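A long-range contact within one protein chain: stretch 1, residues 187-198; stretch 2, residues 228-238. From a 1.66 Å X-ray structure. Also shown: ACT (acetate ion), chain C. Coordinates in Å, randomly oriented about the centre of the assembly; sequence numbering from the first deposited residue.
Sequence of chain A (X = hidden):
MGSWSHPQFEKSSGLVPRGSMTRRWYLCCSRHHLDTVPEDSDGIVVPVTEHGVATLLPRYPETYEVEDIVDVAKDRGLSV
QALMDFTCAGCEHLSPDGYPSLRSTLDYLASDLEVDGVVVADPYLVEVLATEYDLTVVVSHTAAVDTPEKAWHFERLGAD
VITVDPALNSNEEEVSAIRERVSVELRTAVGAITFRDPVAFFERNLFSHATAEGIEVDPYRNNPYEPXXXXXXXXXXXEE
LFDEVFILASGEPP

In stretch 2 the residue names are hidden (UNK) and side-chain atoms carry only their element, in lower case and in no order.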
ATOM      1  N   ARG A 187      -7.401 -12.130 -14.974  1.00 29.59           N
ATOM      2  CA  ARG A 187      -6.038 -12.308 -15.440  1.00 29.57           C
ATOM      3  C   ARG A 187      -5.173 -12.806 -14.296  1.00 30.22           C
ATOM      4  O   ARG A 187      -5.385 -12.445 -13.132  1.00 29.72           O
ATOM      5  CB  ARG A 187      -5.492 -10.980 -15.961  1.00 29.19           C
ATOM      6  CG  ARG A 187      -4.052 -10.986 -16.444  1.00 30.57           C
ATOM      7  CD  ARG A 187      -3.608  -9.582 -16.895  1.00 30.95           C
ATOM      8  NE  ARG A 187      -4.081  -9.242 -18.226  1.00 31.51           N
ATOM      9  CZ  ARG A 187      -3.631  -8.225 -18.952  1.00 31.97           C
ATOM     10  NH1 ARG A 187      -2.674  -7.427 -18.489  1.00 30.83           N
ATOM     11  NH2 ARG A 187      -4.142  -8.003 -20.152  1.00 33.75           N
ATOM     12  N   THR A 188      -4.179 -13.621 -14.647  1.00 30.78           N
ATOM     13  CA  THR A 188      -3.149 -14.066 -13.723  1.00 31.12           C
ATOM     14  C   THR A 188      -1.794 -13.584 -14.207  1.00 30.76           C
ATOM     15  O   THR A 188      -1.500 -13.632 -15.407  1.00 32.93           O
ATOM     16  CB  THR A 188      -3.141 -15.597 -13.598  1.00 33.94           C
ATOM     17  OG1 THR A 188      -2.058 -15.997 -12.764  1.00 36.02           O
ATOM     18  CG2 THR A 188      -2.995 -16.267 -14.955  1.00 35.96           C
ATOM     19  N   ALA A 189      -0.988 -13.093 -13.274  1.00 30.06           N
ATOM     20  CA  ALA A 189       0.369 -12.639 -13.553  1.00 28.91           C
ATOM     21  C   ALA A 189       1.347 -13.702 -13.102  1.00 30.46           C
ATOM     22  O   ALA A 189       1.306 -14.116 -11.944  1.00 34.15           O
ATOM     23  CB  ALA A 189       0.670 -11.332 -12.824  1.00 31.34           C
ATOM     24  N   VAL A 190       2.229 -14.125 -14.010  1.00 30.50           N
ATOM     25  CA  VAL A 190       3.218 -15.172 -13.744  1.00 30.84           C
ATOM     26  C   VAL A 190       4.598 -14.544 -13.612  1.00 30.07           C
ATOM     27  O   VAL A 190       5.064 -13.855 -14.525  1.00 29.44           O
ATOM     28  CB  VAL A 190       3.223 -16.223 -14.861  1.00 33.38           C
ATOM     29  CG1 VAL A 190       4.233 -17.327 -14.556  1.00 35.37           C
ATOM     30  CG2 VAL A 190       1.803 -16.767 -15.062  1.00 37.43           C
ATOM     31  N   GLY A 191       5.270 -14.836 -12.506  1.00 29.56           N
ATOM     32  CA  GLY A 191       6.535 -14.217 -12.209  1.00 30.82           C
ATOM     33  C   GLY A 191       6.384 -12.955 -11.416  1.00 30.88           C
ATOM     34  O   GLY A 191       7.298 -12.121 -11.408  1.00 34.30           O
ATOM     35  N   ALA A 192       5.243 -12.784 -10.767  1.00 29.86           N
ATOM     36  CA  ALA A 192       4.910 -11.581 -10.029  1.00 28.30           C
ATOM     37  C   ALA A 192       4.978 -11.852  -8.536  1.00 27.77           C
ATOM     38  O   ALA A 192       4.854 -12.990  -8.079  1.00 29.43           O
ATOM     39  CB  ALA A 192       3.516 -11.093 -10.407  1.00 30.47           C
ATOM     40  N   ILE A 193       5.138 -10.786  -7.780  1.00 28.50           N
ATOM     41  CA  ILE A 193       5.236 -10.850  -6.327  1.00 26.69           C
ATOM     42  C   ILE A 193       3.841 -10.742  -5.731  1.00 27.66           C
ATOM     43  O   ILE A 193       3.014  -9.962  -6.200  1.00 27.98           O
ATOM     44  CB  ILE A 193       6.157  -9.734  -5.812  1.00 28.12           C
ATOM     45  CG1 ILE A 193       7.569  -9.924  -6.364  1.00 30.59           C
ATOM     46  CG2 ILE A 193       6.219  -9.714  -4.288  1.00 30.06           C
ATOM     47  CD1 ILE A 193       8.308  -8.652  -6.392  1.00 31.35           C
ATOM     48  N   THR A 194       3.563 -11.571  -4.725  1.00 29.07           N
ATOM     49  CA  THR A 194       2.305 -11.499  -3.996  1.00 28.43           C
ATOM     50  C   THR A 194       2.372 -10.455  -2.891  1.00 27.85           C
ATOM     51  O   THR A 194       3.417 -10.230  -2.275  1.00 28.60           O
ATOM     52  CB  THR A 194       1.928 -12.850  -3.383  1.00 28.94           C
ATOM     53  OG1 THR A 194       0.821 -12.668  -2.499  1.00 29.21           O
ATOM     54  CG2 THR A 194       3.055 -13.465  -2.603  1.00 28.76           C
ATOM     55  N   PHE A 195       1.232  -9.803  -2.652  1.00 28.31           N
ATOM     56  CA  PHE A 195       1.118  -8.875  -1.548  1.00 28.49           C
ATOM     57  C   PHE A 195       1.319  -9.552  -0.199  1.00 28.35           C
ATOM     58  O   PHE A 195       1.523  -8.852   0.801  1.00 28.75           O
ATOM     59  CB  PHE A 195      -0.257  -8.187  -1.621  1.00 30.82           C
ATOM     60  CG  PHE A 195      -0.305  -6.892  -0.926  1.00 33.06           C
ATOM     61  CD1 PHE A 195       0.083  -5.732  -1.580  1.00 35.34           C
ATOM     62  CD2 PHE A 195      -0.749  -6.815   0.382  1.00 35.95           C
ATOM     63  CE1 PHE A 195       0.021  -4.510  -0.958  1.00 38.21           C
ATOM     64  CE2 PHE A 195      -0.790  -5.589   1.035  1.00 37.69           C
ATOM     65  CZ  PHE A 195      -0.400  -4.431   0.355  1.00 39.46           C
ATOM     66  N   ARG A 196       1.298 -10.898  -0.148  1.00 28.54           N
ATOM     67  CA  ARG A 196       1.676 -11.616   1.058  1.00 29.20           C
ATOM     68  C   ARG A 196       3.142 -11.419   1.417  1.00 28.51           C
ATOM     69  O   ARG A 196       3.525 -11.695   2.559  1.00 29.73           O
ATOM     70  CB  ARG A 196       1.376 -13.103   0.886  1.00 31.31           C
ATOM     71  CG  ARG A 196      -0.115 -13.376   0.899  1.00 36.26           C
ATOM     72  CD  ARG A 196      -0.448 -14.815   0.814  1.00 49.28           C
ATOM     73  NE  ARG A 196      -1.903 -14.951   0.738  1.00 62.66           N
ATOM     74  CZ  ARG A 196      -2.559 -16.102   0.597  1.00 70.86           C
ATOM     75  NH1 ARG A 196      -1.903 -17.256   0.504  1.00 73.28           N
ATOM     76  NH2 ARG A 196      -3.888 -16.092   0.536  1.00 73.95           N
ATOM     77  N   ASP A 197       3.960 -10.973   0.464  1.00 26.59           N
ATOM     78  CA  ASP A 197       5.345 -10.625   0.734  1.00 29.00           C
ATOM     79  C   ASP A 197       5.385  -9.540   1.807  1.00 30.01           C
ATOM     80  O   ASP A 197       4.671  -8.536   1.703  1.00 29.81           O
ATOM     81  CB  ASP A 197       6.010 -10.145  -0.574  1.00 31.24           C
ATOM     82  CG  ASP A 197       7.446  -9.694  -0.410  1.00 31.85           C
ATOM     83  OD1 ASP A 197       7.683  -8.603   0.127  1.00 34.21           O
ATOM     84  OD2 ASP A 197       8.349 -10.419  -0.882  1.00 33.13           O
ATOM     85  N   PRO A 198       6.234  -9.667   2.810  1.00 34.93           N
ATOM     86  CA  PRO A 198       6.132  -8.739   3.952  1.00 37.63           C
ATOM     87  C   PRO A 198       6.341  -7.254   3.625  1.00 36.56           C
ATOM     88  O   PRO A 198       5.776  -6.399   4.310  1.00 38.20           O
ATOM     89  CB  PRO A 198       7.217  -9.255   4.902  1.00 42.83           C
ATOM     90  CG  PRO A 198       8.208  -9.998   3.990  1.00 44.08           C
ATOM     91  CD  PRO A 198       7.295 -10.681   3.002  1.00 41.13           C
ATOM     92  N   UNK A 228      16.213  -6.727   2.639  1.00 34.85           N
ATOM     93  CA  UNK A 228      15.365  -7.163   3.748  1.00 34.00           C
ATOM     94  C   UNK A 228      14.886  -8.603   3.645  1.00 36.63           C
ATOM     95  O   UNK A 228      14.693  -9.245   4.687  1.00 38.26           O
ATOM     96  c   UNK A 228      14.148  -6.248   3.863  1.00 34.87           C
ATOM     97  s   UNK A 228      12.930  -4.000   4.772  1.00 30.55           S
ATOM     98  c   UNK A 228      14.465  -4.916   4.460  1.00 32.15           C
ATOM     99  c   UNK A 228      13.608  -2.457   5.350  1.00 32.00           C
ATOM    100  N   UNK A 229      14.645  -9.137   2.446  1.00 34.81           N
ATOM    101  CA  UNK A 229      14.085 -10.483   2.374  1.00 36.88           C
ATOM    102  C   UNK A 229      14.253 -11.052   0.974  1.00 38.82           C
ATOM    103  O   UNK A 229      14.649 -10.358   0.036  1.00 37.77           O
ATOM    104  c   UNK A 229      11.611 -10.157   1.641  1.00 37.26           C
ATOM    105  n   UNK A 229      11.876  -6.651  -0.770  1.00 29.50           N
ATOM    106  c   UNK A 229      11.794  -8.785   1.120  1.00 35.41           C
ATOM    107  n   UNK A 229      10.685  -8.360   0.247  1.00 32.78           N
ATOM    108  n   UNK A 229       9.697  -7.023  -1.330  1.00 28.73           N
ATOM    109  c   UNK A 229      10.748  -7.341  -0.610  1.00 29.32           C
ATOM    110  c   UNK A 229      12.594 -10.497   2.767  1.00 37.38           C
ATOM    111  N   UNK A 230      13.915 -12.338   0.860  1.00 40.70           N
ATOM    112  CA  UNK A 230      13.734 -13.018  -0.417  1.00 41.80           C
ATOM    113  C   UNK A 230      12.306 -12.766  -0.876  1.00 38.74           C
ATOM    114  O   UNK A 230      11.350 -13.169  -0.202  1.00 37.23           O
ATOM    115  c   UNK A 230      13.931 -15.335  -1.581  1.00 65.35           C
ATOM    116  o   UNK A 230      16.105 -14.447  -2.145  1.00 81.55           O
ATOM    117  o   UNK A 230      14.926 -15.328  -3.776  1.00 82.88           O
ATOM    118  c   UNK A 230      13.998 -14.524  -0.278  1.00 53.44           C
ATOM    119  c   UNK A 230      15.069 -15.012  -2.569  1.00 78.56           C
ATOM    120  N   UNK A 231      12.159 -12.060  -1.990  1.00 33.26           N
ATOM    121  CA  UNK A 231      10.832 -11.681  -2.445  1.00 31.90           C
ATOM    122  C   UNK A 231       9.962 -12.906  -2.718  1.00 30.72           C
ATOM    123  O   UNK A 231      10.423 -13.919  -3.242  1.00 33.51           O
ATOM    124  n   UNK A 231      12.068  -7.197  -4.269  1.00 29.10           N
ATOM    125  n   UNK A 231      14.044  -8.116  -4.941  1.00 34.10           N
ATOM    126  c   UNK A 231      11.339  -8.435  -4.529  1.00 33.39           C
ATOM    127  n   UNK A 231      14.001  -5.966  -4.162  1.00 31.81           N
ATOM    128  c   UNK A 231      10.947 -10.807  -3.695  1.00 33.05           C
ATOM    129  c   UNK A 231      13.371  -7.085  -4.454  1.00 30.33           C
ATOM    130  c   UNK A 231      11.546  -9.430  -3.395  1.00 31.81           C
ATOM    131  N   UNK A 232       8.674 -12.802  -2.386  1.00 29.12           N
ATOM    132  CA  UNK A 232       7.752 -13.934  -2.547  1.00 29.94           C
ATOM    133  C   UNK A 232       7.187 -13.845  -3.958  1.00 28.35           C
ATOM    134  O   UNK A 232       6.101 -13.278  -4.195  1.00 30.61           O
ATOM    135  c   UNK A 232       7.321 -13.865  -0.063  1.00 33.88           C
ATOM    136  c   UNK A 232       6.666 -13.953  -1.473  1.00 31.29           C
ATOM    137  c   UNK A 232       5.815 -15.228  -1.584  1.00 33.27           C
ATOM    138  N   UNK A 233       7.927 -14.430  -4.918  1.00 30.34           N
ATOM    139  CA  UNK A 233       7.497 -14.487  -6.312  1.00 30.34           C
ATOM    140  C   UNK A 233       6.681 -15.757  -6.514  1.00 29.43           C
ATOM    141  O   UNK A 233       7.029 -16.824  -5.999  1.00 31.62           O
ATOM    142  c   UNK A 233       8.702 -14.462  -7.281  1.00 31.41           C
ATOM    143  c   UNK A 233       9.625 -13.276  -7.009  1.00 32.30           C
ATOM    144  c   UNK A 233       8.214 -14.439  -8.714  1.00 32.28           C
ATOM    145  N   UNK A 234       5.601 -15.656  -7.276  1.00 27.65           N
ATOM    146  CA  UNK A 234       4.752 -16.798  -7.574  1.00 28.90           C
ATOM    147  C   UNK A 234       4.995 -17.198  -9.021  1.00 30.96           C
ATOM    148  O   UNK A 234       4.727 -16.412  -9.942  1.00 30.69           O
ATOM    149  c   UNK A 234       3.077 -16.001  -5.896  1.00 31.86           C
ATOM    150  c   UNK A 234       2.434 -17.731  -7.570  1.00 32.05           C
ATOM    151  c   UNK A 234       3.270 -16.495  -7.319  1.00 30.09           C
ATOM    152  N   UNK A 235       5.489 -18.423  -9.210  1.00 32.52           N
ATOM    153  CA  UNK A 235       5.845 -18.969 -10.518  1.00 33.93           C
ATOM    154  C   UNK A 235       4.833 -19.972 -11.020  1.00 36.75           C
ATOM    155  O   UNK A 235       4.701 -20.158 -12.237  1.00 39.90           O
ATOM    156  c   UNK A 235       8.834 -17.652 -10.969  1.00 35.63           C
ATOM    157  c   UNK A 235      10.268 -15.529 -12.049  1.00 38.75           C
ATOM    158  c   UNK A 235       9.274 -16.179 -12.804  1.00 38.59           C
ATOM    159  c   UNK A 235       8.319 -18.693 -10.125  1.00 35.31           C
ATOM    160  c   UNK A 235       8.548 -17.230 -12.275  1.00 35.88           C
ATOM    161  c   UNK A 235       9.009 -18.606  -8.946  1.00 34.90           C
ATOM    162  c   UNK A 235      10.559 -15.909 -10.774  1.00 37.69           C
ATOM    163  n   UNK A 235       9.920 -17.583  -9.013  1.00 36.07           N
ATOM    164  c   UNK A 235       7.223 -19.644 -10.458  1.00 35.45           C
ATOM    165  c   UNK A 235       9.836 -16.984 -10.242  1.00 36.51           C
ATOM    166  N   UNK A 236       4.125 -20.619 -10.109  1.00 37.57           N
ATOM    167  CA  UNK A 236       3.162 -21.642 -10.464  1.00 43.77           C
ATOM    168  C   UNK A 236       1.833 -20.991 -10.794  1.00 40.87           C
ATOM    169  O   UNK A 236       1.483 -19.945 -10.250  1.00 41.11           O
ATOM    170  o   UNK A 236       5.858 -24.913  -9.532  1.00 71.50           O
ATOM    171  o   UNK A 236       3.861 -24.961 -10.441  1.00 72.64           O
ATOM    172  c   UNK A 236       2.992 -22.618  -9.303  1.00 49.81           C
ATOM    173  c   UNK A 236       4.701 -24.457  -9.663  1.00 68.44           C
ATOM    174  c   UNK A 236       4.302 -23.247  -8.836  1.00 58.75           C
ATOM    175  N   UNK A 237       1.076 -21.618 -11.690  1.00 41.19           N
ATOM    176  CA  UNK A 237      -0.223 -21.077 -12.053  1.00 40.69           C
ATOM    177  C   UNK A 237      -1.091 -22.200 -12.581  1.00 41.88           C
ATOM    178  O   UNK A 237      -0.596 -23.178 -13.136  1.00 42.67           O
ATOM    179  c   UNK A 237       0.636 -20.466 -14.323  1.00 43.42           C
ATOM    180  c   UNK A 237      -0.074 -19.945 -13.093  1.00 43.44           C
ATOM    181  c   UNK A 237      -1.438 -19.343 -13.421  1.00 44.51           C
ATOM    182  N   UNK A 238      -2.392 -22.037 -12.426  1.00 42.11           N
ATOM    183  CA  UNK A 238      -3.391 -22.914 -13.023  1.00 45.11           C
ATOM    184  C   UNK A 238      -4.126 -22.084 -14.073  1.00 45.29           C
ATOM    185  O   UNK A 238      -5.083 -21.366 -13.771  1.00 46.54           O
ATOM    186  c   UNK A 238      -4.305 -23.472 -11.949  1.00 48.72           C
ATOM    187  n   UNK A 238      -5.706 -25.800 -10.775  1.00 64.75           N
ATOM    188  c   UNK A 238      -4.543 -25.196 -10.142  1.00 58.41           C
ATOM    189  n   UNK A 238      -6.854 -26.088  -8.801  1.00 72.07           N
ATOM    190  n   UNK A 238      -7.793 -26.762 -10.794  1.00 69.26           N
ATOM    191  c   UNK A 238      -6.783 -26.219 -10.123  1.00 69.40           C
ATOM    192  c   UNK A 238      -3.631 -24.607 -11.178  1.00 53.94           C
TER
HETATM  193  C   ACT C 302       6.144  -7.420  -9.129  1.00 29.69           C
HETATM  194  O   ACT C 302       5.171  -8.143  -8.803  1.00 28.53           O
HETATM  195  OXT ACT C 302       6.110  -6.233  -8.730  1.00 30.11           O
HETATM  196  CH3 ACT C 302       7.300  -7.961  -9.925  1.00 29.97           C

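Position 228 carries an unbranched side chain of two carbons, a sulfur and a terminal carbon; it touches nothing on stretch 1. The thioether makes it Met228.

At position 229 three carbons lead to a nitrogen and then a carbon bearing two more nitrogens, a guanidinium with Asp197 at its edge, near its plane. This is Arg229. Its NH2 lies 2.9 Å and its NE 3.0 Å from OD1 of Asp197, a salt bridge in which both of these bonds fall on OD1, with a weak one from NE of Arg229 to OD2 of Asp197 at 3.3 Å.

Position 230 has three carbons, the third holding two oxygens, and points away from stretch 1. A carboxylate at the end of that length is Glu230.

Position 231 repeats the guanidinium pattern, three carbons, a nitrogen, then a carbon with two nitrogens: Arg231. Here the aliphatic part makes the contact, CD lying 3.6 Å from Ile193 CD1.

Position 232 has one carbon carrying two others, with no polar atom. It packs against Thr194 and Pro198, and the branching at CB gives Val232; its CG1 comes 3.4 Å from Thr194 CG2. Its backbone works too: Val232 N donates to Asp197 OD2 at 2.8 Å, and Val232 O accepts from Thr194 N at 3.1 Å.

Position 233 shows the same three-carbon fork, on the same side of the pairing as Ile193. It is Val233, with CG2 4.0 Å from Ile193 CG1.

Position 234 is forked again, three carbons in all, near Thr194. This is Val234; its N donates to Ala192 O at 2.9 Å, while its O accepts from Gly191 N at 3.1 Å.

Position 235 holds one carbon followed by fused five- and six-membered rings of eight carbons and a nitrogen, an indole, hence Trp235. CB points away, yet the ring returns to put CZ3 3.4 Å from Gly191 CA. A CB on Gly191 would sit about 3.1 Å from Trp235 CZ3, and the glycine's backbone angles alone already disfavour one.

Position 236, three carbons ending in two oxygens, is Glu236, free of stretch 1.

Position 237 has the three-carbon fork directed toward stretch 1: Val237, with CG1 3.9 Å from Val190 CG2.

Position 238 has three carbons, a nitrogen and a carbon with two nitrogens, and points away: Arg238.

The rule is a short antiparallel pairing with a polar clamp. Backbone bonds from Gly191, Ala192 and Thr194 set the register, branched side chains fill beside them, and Asp197, just past the pairing, ties the guanidinium of Arg229 and the amide of Val232 together with one carboxylate.

Stretch 2 (228-238) MRERVVVWEVR
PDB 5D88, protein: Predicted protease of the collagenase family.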